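PDB 2D5F: glycinin A3B4 subunit from Glycine max, which probably serves as a nitrogen and amino-acid reserve of the seed, as an 11S globulin storage protein that assembles into hexamers. Local coordinates for residues H58-P64 against P126-W132; F459-S464 against V478-K482; N7-L11 against P38-C42; S390-R396 against L439-K445; D157-R161 against H173-M177. All coordinates share one frame. Numbering follows the deposited sequence.

Contact 1 of 5, residues H58-P64 against P126-W132; sequences HLPSYSP and PPGVPYW. With CO3 (carbonate ion), chain E.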
# COMPACT_ATOMS: atom_id res chain seq x y z
N HIS B 58 -0.80 27.52 -26.40
CA HIS B 58 0.49 27.28 -25.79
C HIS B 58 1.00 25.97 -26.39
O HIS B 58 0.45 24.91 -26.13
CB HIS B 58 0.34 27.16 -24.27
CG HIS B 58 1.64 27.04 -23.54
ND1 HIS B 58 1.71 26.80 -22.19
CD2 HIS B 58 2.92 27.14 -23.97
CE1 HIS B 58 2.98 26.77 -21.81
NE2 HIS B 58 3.73 26.97 -22.88
N LEU B 59 2.05 26.06 -27.20
CA LEU B 59 2.61 24.89 -27.87
C LEU B 59 3.01 23.77 -26.90
O LEU B 59 3.49 24.02 -25.80
CB LEU B 59 3.81 25.30 -28.72
CG LEU B 59 3.51 26.39 -29.76
CD1 LEU B 59 4.74 26.63 -30.63
CD2 LEU B 59 2.33 25.97 -30.63
N PRO B 60 2.80 22.52 -27.32
CA PRO B 60 3.13 21.34 -26.49
C PRO B 60 4.53 21.30 -25.90
O PRO B 60 5.53 21.53 -26.60
CB PRO B 60 2.84 20.16 -27.42
CG PRO B 60 3.05 20.74 -28.79
CD PRO B 60 2.41 22.11 -28.68
N SER B 61 4.60 21.02 -24.61
CA SER B 61 5.87 20.93 -23.90
C SER B 61 5.73 20.04 -22.66
O SER B 61 4.62 19.68 -22.27
CB SER B 61 6.33 22.31 -23.46
OG SER B 61 5.52 22.80 -22.40
N TYR B 62 6.87 19.68 -22.07
CA TYR B 62 6.89 18.88 -20.85
C TYR B 62 8.09 19.27 -20.00
O TYR B 62 9.08 19.81 -20.50
CB TYR B 62 6.94 17.38 -21.17
CG TYR B 62 8.16 16.93 -21.94
CD1 TYR B 62 8.20 17.01 -23.33
CD2 TYR B 62 9.28 16.42 -21.28
CE1 TYR B 62 9.33 16.58 -24.05
CE2 TYR B 62 10.41 16.00 -21.98
CZ TYR B 62 10.42 16.08 -23.37
OH TYR B 62 11.53 15.67 -24.07
N SER B 63 7.99 19.03 -18.69
CA SER B 63 9.05 19.33 -17.74
C SER B 63 9.24 18.12 -16.83
O SER B 63 8.30 17.36 -16.60
CB SER B 63 8.70 20.57 -16.92
OG SER B 63 8.63 21.73 -17.74
N PRO B 64 10.46 17.94 -16.29
CA PRO B 64 10.79 16.81 -15.40
C PRO B 64 10.34 16.91 -13.94
O PRO B 64 11.00 16.36 -13.06
CB PRO B 64 12.31 16.72 -15.54
CG PRO B 64 12.70 18.16 -15.62
CD PRO B 64 11.65 18.75 -16.58
N PRO B 126 1.67 16.17 -15.03
CA PRO B 126 2.57 15.11 -14.56
C PRO B 126 3.98 15.29 -15.12
O PRO B 126 4.16 15.84 -16.21
CB PRO B 126 1.93 13.83 -15.09
CG PRO B 126 0.48 14.19 -15.23
CD PRO B 126 0.54 15.59 -15.79
N PRO B 127 5.00 14.82 -14.39
CA PRO B 127 6.38 14.95 -14.88
C PRO B 127 6.55 14.20 -16.19
O PRO B 127 6.05 13.08 -16.35
CB PRO B 127 7.21 14.33 -13.75
CG PRO B 127 6.34 14.51 -12.53
CD PRO B 127 4.97 14.21 -13.05
N GLY B 128 7.24 14.83 -17.14
CA GLY B 128 7.52 14.20 -18.42
C GLY B 128 6.37 14.06 -19.39
O GLY B 128 6.58 13.65 -20.52
N VAL B 129 5.16 14.38 -18.95
CA VAL B 129 3.99 14.26 -19.82
C VAL B 129 3.76 15.55 -20.61
O VAL B 129 3.61 16.64 -20.03
CB VAL B 129 2.71 13.95 -19.00
CG1 VAL B 129 1.50 13.95 -19.92
CG2 VAL B 129 2.86 12.60 -18.30
N PRO B 130 3.72 15.45 -21.95
CA PRO B 130 3.49 16.61 -22.82
C PRO B 130 2.09 17.18 -22.62
O PRO B 130 1.13 16.43 -22.42
CB PRO B 130 3.66 16.05 -24.23
CG PRO B 130 4.45 14.78 -24.04
CD PRO B 130 3.89 14.23 -22.76
N TYR B 131 1.96 18.50 -22.69
CA TYR B 131 0.65 19.13 -22.57
C TYR B 131 0.63 20.42 -23.38
O TYR B 131 1.67 21.04 -23.60
CB TYR B 131 0.31 19.45 -21.11
CG TYR B 131 0.92 20.74 -20.61
CD1 TYR B 131 2.27 20.81 -20.28
CD2 TYR B 131 0.15 21.91 -20.51
CE1 TYR B 131 2.84 22.01 -19.85
CE2 TYR B 131 0.72 23.11 -20.08
CZ TYR B 131 2.06 23.15 -19.75
OH TYR B 131 2.62 24.32 -19.31
N TRP B 132 -0.57 20.79 -23.82
CA TRP B 132 -0.80 22.02 -24.57
C TRP B 132 -2.12 22.61 -24.08
O TRP B 132 -2.98 21.89 -23.59
CB TRP B 132 -0.90 21.75 -26.08
CG TRP B 132 -1.96 20.76 -26.46
CD1 TRP B 132 -1.81 19.41 -26.61
CD2 TRP B 132 -3.35 21.03 -26.69
NE1 TRP B 132 -3.02 18.82 -26.91
CE2 TRP B 132 -3.98 19.79 -26.96
CE3 TRP B 132 -4.12 22.20 -26.68
CZ2 TRP B 132 -5.36 19.69 -27.22
CZ3 TRP B 132 -5.50 22.10 -26.94
CH2 TRP B 132 -6.09 20.85 -27.21
C CO3 E . -0.43 26.97 -19.52
O1 CO3 E . -0.56 26.89 -20.79
O2 CO3 E . 0.59 26.43 -18.97
O3 CO3 E . -1.31 27.59 -18.82
O HOH W 1 3.13 23.61 -23.00
O HOH W 2 5.32 17.70 -18.08
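His58 reaches across to Tyr131 through a bound carbonate, probably picked up from the crystallisation liquor: His58 ND1 donates to CO3 O1 at 2.7 Å and Tyr131 OH to CO3 O2 at 2.9 Å, while Arg50 and Thr133 supply further hydrogen bonds. The two rings lie obliquely, centroids 5.8 Å apart. His58 O lies 3.4 Å from Trp132 CB. Leu59 points its side chain away, but its O accepts from water 1 (2.9 Å), which also donates to Tyr131 O (3.0 Å) and accepts from Ser61 OG (2.6 Å). Pro60, without an amide proton, contributes a CA-H...O contact to Tyr131 O (3.3 Å). At Ser61 the pairing becomes a regular antiparallel hydrogen-bonded pair: Ser61 N to Tyr131 O is 3.1 Å and Tyr131 N to Ser61 O is 2.9 Å. These are strands of the N-terminal cupin β-barrel, and the pocket opens on the face carrying Ser61 and Tyr131. Tyr62 packs CD1 on Pro130 CG at 4.4 Å; its ring stacks on Trp384 of a neighbouring subunit and its OH bonds Asn427 there. Ser63 O receives Gly128 N at 2.8 Å, the N-H...O angle being 175°, from within a type II turn (Pro126 to Val129) in which Gly128 has positive phi. Ser63 N donates to water 2 (3.0 Å). Pro64 ends the segment, its C atom 4.1 Å from Pro127 CB.

Contact 2 of 5, residues F459-S464 against V478-K482; sequences FRAIPS and VRQLK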
# COMPACT_ATOMS: atom_id res chain seq x y z
N PHE B 459 -4.73 25.46 21.95
CA PHE B 459 -5.09 25.80 23.33
C PHE B 459 -6.13 24.80 23.85
O PHE B 459 -6.06 24.36 25.00
CB PHE B 459 -5.67 27.22 23.41
CG PHE B 459 -4.66 28.31 23.17
CD1 PHE B 459 -5.06 29.52 22.62
CD2 PHE B 459 -3.32 28.14 23.50
CE1 PHE B 459 -4.14 30.55 22.39
CE2 PHE B 459 -2.39 29.16 23.28
CZ PHE B 459 -2.80 30.36 22.72
N ARG B 460 -7.09 24.45 23.00
CA ARG B 460 -8.14 23.53 23.40
C ARG B 460 -7.64 22.13 23.72
O ARG B 460 -8.23 21.42 24.54
CB ARG B 460 -9.21 23.44 22.30
CG ARG B 460 -9.91 24.77 22.01
CD ARG B 460 -11.25 24.55 21.33
NE ARG B 460 -11.13 24.03 19.97
CZ ARG B 460 -10.91 24.78 18.90
NH1 ARG B 460 -10.78 26.10 19.01
NH2 ARG B 460 -10.83 24.21 17.70
N ALA B 461 -6.53 21.74 23.09
CA ALA B 461 -5.96 20.41 23.30
C ALA B 461 -5.07 20.29 24.53
O ALA B 461 -4.83 19.19 25.03
CB ALA B 461 -5.18 19.99 22.05
N ILE B 462 -4.59 21.42 25.03
CA ILE B 462 -3.69 21.46 26.18
C ILE B 462 -4.44 21.65 27.50
O ILE B 462 -5.36 22.46 27.60
CB ILE B 462 -2.66 22.58 26.00
CG1 ILE B 462 -1.86 22.33 24.72
CG2 ILE B 462 -1.75 22.68 27.22
CD1 ILE B 462 -0.94 23.46 24.32
N PRO B 463 -4.03 20.91 28.55
CA PRO B 463 -4.69 21.02 29.86
C PRO B 463 -4.65 22.44 30.41
O PRO B 463 -3.64 23.14 30.29
CB PRO B 463 -3.90 20.04 30.73
CG PRO B 463 -3.37 19.04 29.74
CD PRO B 463 -2.93 19.93 28.61
N SER B 464 -5.75 22.85 31.01
CA SER B 464 -5.87 24.18 31.58
C SER B 464 -4.66 24.60 32.42
O SER B 464 -4.13 25.69 32.24
CB SER B 464 -7.12 24.27 32.44
OG SER B 464 -7.17 25.54 33.09
N VAL B 478 -7.67 31.43 31.21
CA VAL B 478 -7.46 30.22 30.41
C VAL B 478 -8.78 29.71 29.87
O VAL B 478 -8.90 29.38 28.69
CB VAL B 478 -6.79 29.10 31.24
CG1 VAL B 478 -6.80 27.79 30.47
CG2 VAL B 478 -5.36 29.49 31.58
N ARG B 479 -9.78 29.66 30.75
CA ARG B 479 -11.10 29.20 30.38
C ARG B 479 -11.68 29.99 29.21
O ARG B 479 -12.28 29.41 28.30
CB ARG B 479 -12.03 29.30 31.59
CG ARG B 479 -13.51 29.36 31.25
CD ARG B 479 -14.33 29.08 32.49
NE ARG B 479 -14.22 27.68 32.86
CZ ARG B 479 -14.89 26.70 32.25
NH1 ARG B 479 -15.72 26.98 31.26
NH2 ARG B 479 -14.71 25.44 32.63
N GLN B 480 -11.49 31.30 29.23
CA GLN B 480 -12.01 32.16 28.17
C GLN B 480 -11.27 31.89 26.85
O GLN B 480 -11.86 32.01 25.78
CB GLN B 480 -11.87 33.63 28.58
CG GLN B 480 -10.74 34.38 27.91
CD GLN B 480 -11.23 35.34 26.85
OE1 GLN B 480 -12.11 35.01 26.06
NE2 GLN B 480 -10.67 36.54 26.83
N LEU B 481 -10.00 31.53 26.94
CA LEU B 481 -9.20 31.23 25.75
C LEU B 481 -9.64 29.92 25.11
O LEU B 481 -9.76 29.83 23.89
CB LEU B 481 -7.72 31.12 26.10
CG LEU B 481 -6.79 32.30 25.82
CD1 LEU B 481 -5.35 31.83 26.00
CD2 LEU B 481 -6.99 32.82 24.39
N LYS B 482 -9.86 28.91 25.95
CA LYS B 482 -10.26 27.60 25.47
C LYS B 482 -11.72 27.44 25.08
O LYS B 482 -12.03 26.63 24.21
CB LYS B 482 -9.93 26.53 26.53
CG LYS B 482 -8.47 26.45 26.90
CD LYS B 482 -8.20 25.28 27.84
CE LYS B 482 -8.45 23.94 27.17
NZ LYS B 482 -8.00 22.81 28.02
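Two helices of the C-terminal cupin module, between strands 452-454 and 490-491, meet here: the end of helix 455-461, with the loop leading into helix 464-471, packs against helix 475-483. The contact buries 373 Å² in total, and CA atoms come as near as 5.0 Å between Arg460 and Lys482. Apolar packing centres on Phe459, whose CA-to-CB bond points toward the partner. Leu481 CD1 sits over one face of its ring, 4.3 Å from the centroid and 21° off the normal, which meets the geometry of a CH-pi contact. Phe217 of a neighbouring subunit meets the same ring edge-to-face. At the other end, Val478 CG1 approaches Ser464 OG at 3.5 Å; the hydroxyl's hydrogen bond goes to Gln475. Van der Waals contact also joins Arg460 CG to Lys482 O at 3.6 Å, while the guanidinium turns to Asp457 and Tyr454. The polar part belongs to Lys482, which has the most buried area, 110 Å². Its amino group is shared with the neighbouring subunit, where Asp109 forms a salt bridge and Ser110 O accepts a hydrogen bond. Lys482 CE lies 3.3 Å from Phe459 O. Within the chain, Lys482 NZ donates to Ile462 O at 2.7 Å.

Contact 3 of 5, residues N7-L11 against P38-C42; sequences NECQL and PELQC
A disulfide joins a non-regular N-terminal segment, residues 7-11, to a short helix, residues 38-42 of helix 38-43. The Cys9 SG to Cys42 SG distance is 2.0 Å with chi3 of 98°; Cys9 is in the m rotamer (chi1 -72°) and Cys42 in t (158°), and their CA atoms lie 4.7 Å apart, the nearest CA pair of the two segments. Asn7 to Gln10 forms a type I turn closed by Gln10 N to Asn7 O (3.1 Å), and Gln10 then centres an inverse gamma turn. This brings Leu11 back toward the helix. Its m,t rotamer (chi1 -55°, chi2 179°) places CD2 4.0 Å from Pro38 CB and CD1 3.8 Å from Glu39 CA and 4.1 Å from Cys42 CB. Glu8, with chi1 -66° and chi2 87°, curls back so that OE1 accepts from Asn7 N at 2.7 Å. Helical phi/psi runs through 38-42, with Cys42 N bonded to Pro38 O at 3.0 Å. No direct hydrogen bond crosses; water 3 donates to Glu8 O (2.6 Å) and Pro38 O (2.8 Å). The disulfide ties the N-terminal segment covalently to helix 38-43. That helix lies between strands 28-32 and 46-52 in sequence, and its Glu39 and Leu40 rest on strand 421-424 of the second cupin domain.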
# COMPACT_ATOMS: atom_id res chain seq x y z
N ASN B 7 21.74 25.69 4.88
CA ASN B 7 21.00 26.75 5.63
C ASN B 7 20.08 27.52 4.69
O ASN B 7 19.81 28.70 4.90
CB ASN B 7 21.97 27.72 6.30
CG ASN B 7 23.00 27.02 7.17
OD1 ASN B 7 22.65 26.26 8.07
ND2 ASN B 7 24.28 27.27 6.90
N GLU B 8 19.60 26.83 3.66
CA GLU B 8 18.73 27.44 2.67
C GLU B 8 17.45 28.07 3.22
O GLU B 8 16.86 28.95 2.60
CB GLU B 8 18.37 26.42 1.58
CG GLU B 8 19.57 25.98 0.74
CD GLU B 8 20.34 24.82 1.35
OE1 GLU B 8 20.64 24.84 2.57
OE2 GLU B 8 20.67 23.87 0.60
N CYS B 9 17.00 27.62 4.39
CA CYS B 9 15.78 28.19 4.96
C CYS B 9 16.01 29.04 6.21
O CYS B 9 15.05 29.36 6.92
CB CYS B 9 14.76 27.10 5.27
SG CYS B 9 13.94 26.34 3.83
N GLN B 10 17.25 29.38 6.49
CA GLN B 10 17.53 30.23 7.64
C GLN B 10 17.40 31.64 7.10
O GLN B 10 18.38 32.33 6.86
CB GLN B 10 18.94 30.01 8.18
CG GLN B 10 19.17 28.64 8.78
CD GLN B 10 20.43 28.58 9.62
OE1 GLN B 10 21.54 28.74 9.11
NE2 GLN B 10 20.26 28.34 10.92
N LEU B 11 16.16 32.07 6.89
CA LEU B 11 15.90 33.39 6.36
C LEU B 11 15.38 34.33 7.43
O LEU B 11 14.38 34.05 8.09
CB LEU B 11 14.89 33.29 5.21
CG LEU B 11 15.28 32.32 4.09
CD1 LEU B 11 14.18 32.29 3.04
CD2 LEU B 11 16.60 32.76 3.47
N PRO B 38 16.24 33.73 -2.55
CA PRO B 38 16.41 32.84 -1.40
C PRO B 38 15.13 32.20 -0.86
O PRO B 38 15.16 31.06 -0.40
CB PRO B 38 17.14 33.72 -0.37
CG PRO B 38 16.97 35.13 -0.88
CD PRO B 38 16.99 34.98 -2.37
N GLU B 39 14.02 32.91 -0.93
CA GLU B 39 12.75 32.38 -0.43
C GLU B 39 12.33 31.15 -1.24
O GLU B 39 11.91 30.13 -0.68
CB GLU B 39 11.65 33.45 -0.49
CG GLU B 39 11.98 34.72 0.28
CD GLU B 39 12.68 35.78 -0.56
OE1 GLU B 39 13.47 35.44 -1.47
OE2 GLU B 39 12.45 36.98 -0.31
N LEU B 40 12.45 31.27 -2.56
CA LEU B 40 12.08 30.18 -3.46
C LEU B 40 13.06 29.01 -3.37
O LEU B 40 12.67 27.85 -3.56
CB LEU B 40 11.98 30.70 -4.90
CG LEU B 40 10.84 31.71 -5.13
CD1 LEU B 40 10.88 32.23 -6.57
CD2 LEU B 40 9.49 31.05 -4.83
N GLN B 41 14.33 29.30 -3.09
CA GLN B 41 15.31 28.23 -2.96
C GLN B 41 15.00 27.43 -1.70
O GLN B 41 15.17 26.22 -1.68
CB GLN B 41 16.73 28.80 -2.87
CG GLN B 41 17.18 29.50 -4.13
CD GLN B 41 18.66 29.75 -4.14
OE1 GLN B 41 19.19 30.43 -3.27
NE2 GLN B 41 19.34 29.19 -5.14
N CYS B 42 14.53 28.12 -0.67
CA CYS B 42 14.18 27.44 0.58
C CYS B 42 12.97 26.53 0.33
O CYS B 42 12.92 25.40 0.81
CB CYS B 42 13.87 28.48 1.67
SG CYS B 42 12.83 27.84 3.02
O HOH W 3 17.69 30.15 0.42

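Contact 4 of 5, residues S390-R396 against L439-K445; sequences SVIYVTR and LEYVVFK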
# COMPACT_ATOMS: atom_id res chain seq x y z
N SER B 390 5.14 26.29 2.02
CA SER B 390 3.97 26.82 1.33
C SER B 390 4.32 28.05 0.52
O SER B 390 5.29 28.74 0.84
CB SER B 390 2.88 27.19 2.33
OG SER B 390 2.43 26.06 3.04
N VAL B 391 3.54 28.30 -0.52
CA VAL B 391 3.76 29.48 -1.36
C VAL B 391 2.40 30.13 -1.63
O VAL B 391 1.53 29.53 -2.28
CB VAL B 391 4.42 29.13 -2.70
CG1 VAL B 391 4.77 30.42 -3.45
CG2 VAL B 391 5.68 28.30 -2.46
N ILE B 392 2.22 31.33 -1.11
CA ILE B 392 0.99 32.07 -1.28
C ILE B 392 1.05 32.97 -2.50
O ILE B 392 2.06 33.63 -2.74
CB ILE B 392 0.70 32.98 -0.07
CG1 ILE B 392 0.46 32.14 1.18
CG2 ILE B 392 -0.51 33.85 -0.35
CD1 ILE B 392 0.43 32.96 2.46
N TYR B 393 -0.01 32.96 -3.29
CA TYR B 393 -0.10 33.85 -4.45
C TYR B 393 -1.45 34.54 -4.28
O TYR B 393 -2.48 33.88 -4.25
CB TYR B 393 -0.08 33.09 -5.78
CG TYR B 393 -0.30 34.02 -6.95
CD1 TYR B 393 0.76 34.79 -7.46
CD2 TYR B 393 -1.57 34.22 -7.49
CE1 TYR B 393 0.54 35.73 -8.48
CE2 TYR B 393 -1.80 35.16 -8.51
CZ TYR B 393 -0.73 35.92 -8.99
OH TYR B 393 -0.95 36.87 -9.96
N VAL B 394 -1.43 35.86 -4.14
CA VAL B 394 -2.68 36.59 -3.96
C VAL B 394 -3.39 36.76 -5.29
O VAL B 394 -2.82 37.28 -6.24
CB VAL B 394 -2.43 37.97 -3.31
CG1 VAL B 394 -3.76 38.72 -3.12
CG2 VAL B 394 -1.74 37.78 -1.97
N THR B 395 -4.63 36.30 -5.34
CA THR B 395 -5.42 36.36 -6.56
C THR B 395 -6.30 37.60 -6.61
O THR B 395 -6.76 37.99 -7.68
CB THR B 395 -6.29 35.10 -6.70
OG1 THR B 395 -7.06 34.93 -5.51
CG2 THR B 395 -5.42 33.88 -6.91
N ARG B 396 -6.54 38.21 -5.46
CA ARG B 396 -7.37 39.41 -5.43
C ARG B 396 -7.35 40.09 -4.07
O ARG B 396 -7.17 39.44 -3.04
CB ARG B 396 -8.81 39.07 -5.79
CG ARG B 396 -9.61 40.27 -6.26
CD ARG B 396 -11.05 40.11 -5.86
NE ARG B 396 -11.18 40.09 -4.41
CZ ARG B 396 -12.24 39.61 -3.76
NH1 ARG B 396 -13.26 39.11 -4.45
NH2 ARG B 396 -12.27 39.61 -2.44
N LEU B 439 -9.47 39.84 0.90
CA LEU B 439 -8.26 39.21 0.41
C LEU B 439 -8.54 37.79 -0.04
O LEU B 439 -9.21 37.04 0.66
CB LEU B 439 -7.20 39.18 1.51
CG LEU B 439 -5.94 38.37 1.19
CD1 LEU B 439 -5.07 39.13 0.19
CD2 LEU B 439 -5.17 38.11 2.47
N GLU B 440 -8.02 37.42 -1.21
CA GLU B 440 -8.18 36.07 -1.74
C GLU B 440 -6.83 35.58 -2.23
O GLU B 440 -6.08 36.33 -2.85
CB GLU B 440 -9.15 36.04 -2.92
CG GLU B 440 -10.54 36.54 -2.65
CD GLU B 440 -11.51 36.14 -3.75
OE1 GLU B 440 -12.61 36.72 -3.81
OE2 GLU B 440 -11.17 35.24 -4.56
N TYR B 441 -6.54 34.31 -1.98
CA TYR B 441 -5.28 33.76 -2.44
C TYR B 441 -5.29 32.24 -2.46
O TYR B 441 -6.10 31.59 -1.80
CB TYR B 441 -4.13 34.24 -1.55
CG TYR B 441 -4.21 33.80 -0.11
CD1 TYR B 441 -4.86 34.58 0.85
CD2 TYR B 441 -3.61 32.61 0.31
CE1 TYR B 441 -4.91 34.18 2.19
CE2 TYR B 441 -3.66 32.21 1.64
CZ TYR B 441 -4.30 32.99 2.57
OH TYR B 441 -4.32 32.58 3.89
N VAL B 442 -4.38 31.68 -3.24
CA VAL B 442 -4.22 30.24 -3.30
C VAL B 442 -2.91 30.01 -2.57
O VAL B 442 -2.05 30.89 -2.53
CB VAL B 442 -4.09 29.72 -4.76
CG1 VAL B 442 -2.89 30.36 -5.45
CG2 VAL B 442 -3.93 28.20 -4.74
N VAL B 443 -2.77 28.84 -1.97
CA VAL B 443 -1.54 28.51 -1.27
C VAL B 443 -1.11 27.15 -1.75
O VAL B 443 -1.81 26.17 -1.53
CB VAL B 443 -1.71 28.37 0.25
CG1 VAL B 443 -0.34 28.30 0.91
CG2 VAL B 443 -2.50 29.50 0.79
N PHE B 444 0.04 27.09 -2.41
CA PHE B 444 0.55 25.81 -2.87
C PHE B 444 1.37 25.22 -1.72
O PHE B 444 2.11 25.94 -1.05
CB PHE B 444 1.44 26.01 -4.10
CG PHE B 444 0.75 26.70 -5.25
CD1 PHE B 444 0.98 28.06 -5.50
CD2 PHE B 444 -0.08 25.99 -6.11
CE1 PHE B 444 0.38 28.69 -6.59
CE2 PHE B 444 -0.68 26.62 -7.21
CZ PHE B 444 -0.45 27.97 -7.45
N LYS B 445 1.22 23.93 -1.47
CA LYS B 445 1.97 23.29 -0.40
C LYS B 445 2.67 22.06 -0.98
O LYS B 445 2.05 21.27 -1.71
CB LYS B 445 1.05 22.91 0.76
CG LYS B 445 0.30 24.11 1.34
CD LYS B 445 -0.50 23.78 2.58
CE LYS B 445 -1.27 24.99 3.07
NZ LYS B 445 -2.04 24.68 4.30
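Backbone polar groups across these antiparallel strands are met mostly in reciprocal pairs. Val391 N donates to Phe444 O (2.8 Å) and Phe444 N to Val391 O (2.9 Å); Tyr393 N to Val442 O (3.0 Å) and Val442 N to Tyr393 O (3.1 Å) repeat the pattern. A classic beta bulge then shifts the register by one: Thr395 N (2.9 Å) and Arg396 N (3.2 Å) both donate to Glu440 O, while Glu440 N returns to Arg396 O at 2.9 Å. The side chains of the same bulge residues are joined too: Arg396 NH1 forms a salt bridge with Glu440 OE1 at 2.6 Å, and Glu440 OE2 is bonded to Tyr371. The hydroxyls of Thr395 and Ser390 pair with Tyr371 and Asn385, and Lys445 NZ donates to Gln370. Amides and carbonyls of Ser390, Ile392 and Val394 turn to the opposite edge, toward residues 419-424. The strands thus occupy the interior of a C-terminal cupin sheet, between 368-374 and 421-424, with Val442 and Phe444 packed on strand 67-73 of the first cupin domain.

Contact 5 of 5, residues D157-R161 against H173-M177; sequences DQNPR and HPETM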
# COMPACT_ATOMS: atom_id res chain seq x y z
N ASP B 157 18.39 18.36 -11.77
CA ASP B 157 18.90 19.27 -10.74
C ASP B 157 17.81 20.28 -10.45
O ASP B 157 16.75 20.23 -11.05
CB ASP B 157 20.22 19.94 -11.16
CG ASP B 157 20.15 20.59 -12.51
OD1 ASP B 157 21.08 20.35 -13.31
OD2 ASP B 157 19.18 21.33 -12.78
N GLN B 158 18.08 21.21 -9.54
CA GLN B 158 17.09 22.20 -9.13
C GLN B 158 16.59 23.18 -10.18
O GLN B 158 15.59 23.86 -9.96
CB GLN B 158 17.62 22.99 -7.93
CG GLN B 158 18.56 24.12 -8.30
CD GLN B 158 17.94 25.47 -8.02
OE1 GLN B 158 17.70 25.83 -6.86
NE2 GLN B 158 17.68 26.23 -9.08
N ASN B 159 17.27 23.27 -11.31
CA ASN B 159 16.85 24.22 -12.34
C ASN B 159 15.53 23.88 -13.02
O ASN B 159 15.23 22.71 -13.28
CB ASN B 159 17.91 24.35 -13.44
CG ASN B 159 19.21 24.92 -12.93
OD1 ASN B 159 19.99 24.24 -12.27
ND2 ASN B 159 19.47 26.19 -13.25
N PRO B 160 14.72 24.90 -13.30
CA PRO B 160 13.45 24.66 -13.98
C PRO B 160 13.83 24.38 -15.44
O PRO B 160 14.82 24.93 -15.94
CB PRO B 160 12.70 25.98 -13.80
CG PRO B 160 13.79 26.99 -13.68
CD PRO B 160 14.80 26.29 -12.81
N ARG B 161 13.08 23.52 -16.11
CA ARG B 161 13.38 23.18 -17.50
C ARG B 161 12.09 22.95 -18.26
O ARG B 161 11.17 22.34 -17.73
CB ARG B 161 14.19 21.88 -17.59
CG ARG B 161 15.61 21.90 -17.06
CD ARG B 161 16.24 20.53 -17.32
NE ARG B 161 17.68 20.50 -17.13
CZ ARG B 161 18.29 20.57 -15.95
NH1 ARG B 161 19.62 20.53 -15.88
NH2 ARG B 161 17.57 20.67 -14.83
N HIS B 173 13.24 30.70 -18.22
CA HIS B 173 13.94 30.86 -16.95
C HIS B 173 15.39 31.15 -17.29
O HIS B 173 16.25 30.28 -17.22
CB HIS B 173 13.81 29.58 -16.11
CG HIS B 173 12.40 29.13 -15.94
ND1 HIS B 173 11.77 28.31 -16.85
CD2 HIS B 173 11.47 29.43 -15.00
CE1 HIS B 173 10.51 28.13 -16.48
NE2 HIS B 173 10.30 28.80 -15.36
N PRO B 174 15.67 32.41 -17.68
CA PRO B 174 17.01 32.88 -18.05
C PRO B 174 18.07 32.71 -16.98
O PRO B 174 19.24 32.49 -17.30
CB PRO B 174 16.76 34.34 -18.41
CG PRO B 174 15.64 34.72 -17.52
CD PRO B 174 14.72 33.53 -17.65
N GLU B 175 17.67 32.79 -15.72
CA GLU B 175 18.63 32.64 -14.64
C GLU B 175 19.36 31.29 -14.71
O GLU B 175 20.42 31.14 -14.11
CB GLU B 175 17.95 32.79 -13.28
CG GLU B 175 17.13 31.59 -12.81
CD GLU B 175 15.69 31.59 -13.30
OE1 GLU B 175 14.90 30.80 -12.75
OE2 GLU B 175 15.36 32.37 -14.22
N THR B 176 18.81 30.34 -15.45
CA THR B 176 19.43 29.01 -15.57
C THR B 176 20.51 28.93 -16.64
O THR B 176 21.29 27.98 -16.67
CB THR B 176 18.39 27.90 -15.88
OG1 THR B 176 17.80 28.14 -17.16
CG2 THR B 176 17.31 27.85 -14.81
N MET B 177 20.56 29.92 -17.53
CA MET B 177 21.55 29.90 -18.59
C MET B 177 22.95 30.23 -18.11
O MET B 177 23.91 30.22 -18.88
CB MET B 177 21.15 30.85 -19.72
CG MET B 177 19.91 30.40 -20.48
SD MET B 177 19.84 28.59 -20.67
CE MET B 177 21.39 28.26 -21.54
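Pro160 and Thr176, with 67 and 56 Å² buried, form the centre of this contact, and His173 (35 Å²) completes it. The CB-CG edge of Pro160 sits over one face of the His173 imidazole: Pro160 CB is 3.8 Å from the ring centroid and only 7° off its normal, a CH-pi contact, and Pro160 CG comes to 3.4 Å of His173 CG. On its other flank Pro160 CD touches Thr176 CG2 at 3.6 Å. Thr176, in the p rotamer, can offer its methyl to the proline because its hydroxyl turns back on its own segment, where Thr176 OG1 donates to His173 O at 2.6 Å and Thr176 N donates to the same oxygen at 3.1 Å. This closes a 3-10 turn over residues 174-176. The two segments are loops flanking strand 163-164, which pairs with strand 56-62 of the N-terminal cupin domain, so the contact closes the excursion around that strand. Thr176 CG2 also meets the side chain of Asn159, whose backbone N donates to Asp157 OD2 at 3.1 Å in an Asx turn. Arg161 holds the same carboxylate in a two-pronged salt bridge, with NH2 to OD2 at 2.7 Å and NH1 to OD1 at 3.0 Å, and Cys9 of a neighbouring subunit donates its backbone N to Asp157 OD1.

In the fold
Contacts 1, 3 and 5 belong to the N-terminal half of the chain and contact 4 to the second cupin domain; contact 2 lies farthest out, its centre 50 Å from that of contact 1, on the opposite side of the chain's centre. Contacts 1 and 5 touch: Ser63 OG lies 2.6 Å from Arg161 O, probably a hydrogen bond. Contact 5 also meets contact 3 through Gln41 NE2 and Gln158 OE1, 4.1 Å apart. Contact 4 comes within about 5 Å of contact 3 and about 13 Å of contact 1 (nearest atoms). Carbonate is bound at contact 1. Between subunits, the residue 7-11 segment of contact 3 pairs with the residues of contact 5 in a neighbour.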